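Local coordinates for protein translation initiation factor 6 (Methanocaldococcus jannaschii, PDB 1G61) that binds the 50S ribosomal subunit and keeps it from joining the 30S subunit to form the 70S initiation complex, at residues G117-P122 with L172-S177. Residues are numbered along the deposited sequence; the frame is centred on the assembly and turned at random.
Sequences GALISP and LEFLKS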
loop_
_atom_site.group_PDB
_atom_site.type_symbol
_atom_site.label_atom_id
_atom_site.label_comp_id
_atom_site.label_asym_id
_atom_site.label_seq_id
_atom_site.Cartn_x
_atom_site.Cartn_y
_atom_site.Cartn_z
ATOM N N GLY A 117 -3.792 -9.797 -7.520
ATOM C CA GLY A 117 -4.968 -9.068 -8.067
ATOM C C GLY A 117 -4.872 -7.603 -7.625
ATOM O O GLY A 117 -4.178 -7.272 -6.654
ATOM N N ALA A 118 -5.605 -6.793 -8.365
ATOM C CA ALA A 118 -5.648 -5.350 -8.069
ATOM C C ALA A 118 -7.029 -4.807 -8.334
ATOM O O ALA A 118 -7.723 -5.227 -9.283
ATOM C CB ALA A 118 -4.591 -4.629 -8.941
ATOM N N LEU A 119 -7.404 -3.837 -7.486
ATOM C CA LEU A 119 -8.640 -3.083 -7.639
ATOM C C LEU A 119 -8.247 -1.622 -7.912
ATOM O O LEU A 119 -7.350 -1.075 -7.268
ATOM C CB LEU A 119 -9.483 -3.167 -6.366
ATOM C CG LEU A 119 -10.889 -2.584 -6.438
ATOM C CD1 LEU A 119 -11.795 -3.418 -7.360
ATOM C CD2 LEU A 119 -11.502 -2.519 -5.035
ATOM N N ILE A 120 -8.933 -0.964 -8.865
ATOM C CA ILE A 120 -8.605 0.419 -9.203
ATOM C C ILE A 120 -9.888 1.230 -9.232
ATOM O O ILE A 120 -10.971 0.773 -9.647
ATOM C CB ILE A 120 -7.855 0.539 -10.558
ATOM C CG1 ILE A 120 -8.757 0.252 -11.773
ATOM C CG2 ILE A 120 -6.600 -0.317 -10.553
ATOM C CD1 ILE A 120 -8.091 0.502 -13.118
ATOM N N SER A 121 -9.715 2.502 -8.823
ATOM C CA SER A 121 -10.820 3.457 -8.910
ATOM C C SER A 121 -11.349 3.552 -10.326
ATOM O O SER A 121 -10.571 3.550 -11.299
ATOM C CB SER A 121 -10.286 4.851 -8.514
ATOM O OG SER A 121 -11.266 5.830 -8.826
ATOM N N PRO A 122 -12.671 3.715 -10.494
ATOM C CA PRO A 122 -13.205 3.985 -11.831
ATOM C C PRO A 122 -12.550 5.206 -12.465
ATOM O O PRO A 122 -12.492 5.271 -13.714
ATOM C CB PRO A 122 -14.703 4.293 -11.551
ATOM C CG PRO A 122 -14.992 3.511 -10.295
ATOM C CD PRO A 122 -13.731 3.681 -9.477
ATOM N N LEU A 172 -17.044 -8.099 0.438
ATOM C CA LEU A 172 -15.958 -8.828 1.084
ATOM C C LEU A 172 -15.656 -10.137 0.329
ATOM O O LEU A 172 -14.510 -10.470 0.092
ATOM C CB LEU A 172 -16.286 -9.105 2.548
ATOM C CG LEU A 172 -15.208 -9.052 3.596
ATOM C CD1 LEU A 172 -14.596 -7.669 3.781
ATOM C CD2 LEU A 172 -15.789 -9.520 4.915
ATOM N N GLU A 173 -16.682 -10.888 -0.087
ATOM C CA GLU A 173 -16.458 -12.085 -0.883
ATOM C C GLU A 173 -15.799 -11.771 -2.212
ATOM O O GLU A 173 -14.880 -12.481 -2.661
ATOM C CB GLU A 173 -17.754 -12.872 -1.158
ATOM C CG GLU A 173 -17.443 -14.272 -1.680
ATOM C CD GLU A 173 -16.241 -14.988 -1.093
ATOM O OE1 GLU A 173 -16.261 -15.231 0.147
ATOM O OE2 GLU A 173 -15.275 -15.336 -1.841
ATOM N N PHE A 174 -16.189 -10.715 -2.907
ATOM C CA PHE A 174 -15.547 -10.265 -4.133
ATOM C C PHE A 174 -14.084 -9.955 -3.927
ATOM O O PHE A 174 -13.248 -10.360 -4.735
ATOM C CB PHE A 174 -16.335 -9.037 -4.628
ATOM C CG PHE A 174 -15.605 -8.309 -5.760
ATOM C CD1 PHE A 174 -15.590 -8.750 -7.074
ATOM C CD2 PHE A 174 -14.903 -7.153 -5.451
ATOM C CE1 PHE A 174 -14.902 -8.046 -8.059
ATOM C CE2 PHE A 174 -14.227 -6.466 -6.446
ATOM C CZ PHE A 174 -14.207 -6.902 -7.759
ATOM N N LEU A 175 -13.759 -9.199 -2.870
ATOM C CA LEU A 175 -12.359 -8.840 -2.609
ATOM C C LEU A 175 -11.518 -10.065 -2.287
ATOM O O LEU A 175 -10.379 -10.237 -2.705
ATOM C CB LEU A 175 -12.275 -7.845 -1.449
ATOM C CG LEU A 175 -12.952 -6.497 -1.770
ATOM C CD1 LEU A 175 -13.105 -5.663 -0.494
ATOM C CD2 LEU A 175 -12.269 -5.705 -2.880
ATOM N N LYS A 176 -12.105 -10.967 -1.508
ATOM C CA LYS A 176 -11.381 -12.194 -1.144
ATOM C C LYS A 176 -11.029 -12.958 -2.394
ATOM O O LYS A 176 -9.925 -13.502 -2.527
ATOM C CB LYS A 176 -12.241 -12.983 -0.155
ATOM C CG LYS A 176 -11.522 -14.170 0.426
ATOM C CD LYS A 176 -12.483 -14.853 1.409
ATOM C CE LYS A 176 -11.697 -15.922 2.150
ATOM N NZ LYS A 176 -12.667 -16.899 2.704
ATOM N N SER A 177 -11.963 -13.027 -3.344
ATOM C CA SER A 177 -11.762 -13.736 -4.601
ATOM C C SER A 177 -10.753 -13.011 -5.467
ATOM O O SER A 177 -9.826 -13.605 -6.044
ATOM C CB SER A 177 -13.136 -13.878 -5.301
ATOM O OG SER A 177 -12.955 -14.420 -6.582
#
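Leu119, on strand 117-120, faces one turn of helix 169-179, and the two backbones come closest where its CA lies 8.5 Å from the CA of Leu175. No hydrogen bond links the segments at that spacing; the meeting is apolar and small, burying 95 Å² in all. The CA–CB bond of Leu119 points toward the helix, and the two methyls go to successive helix residues. CD1 goes to Phe174, reaching CE2 at 4.0 Å. It arrives at the edge of the ring, near the ring plane, rather than over a face. CD2 goes to Leu175, where it meets the CD2 methyl at 3.9 Å, the two side chains crossing at about a right angle. Neither Phe174 nor Leu175 sets out toward the strand from its CA; with CG anti to the backbone N (chi1 169°), the phenyl extends so that CE2 reaches Leu119. Leu119 and Leu175 are buried, whereas Phe174 is exposed. This is plain helix-on-strand packing within the alpha-beta fold of eIF-6. Around it, Leu119 also touches Val150, and Leu175 packs on Ile144 and on Ile184 of strand 183-186. Helix 169-179 thus contacts both that strand and strand 117-120, the middle strand of a mixed sheet, antiparallel to 111-113 and parallel to 138-141.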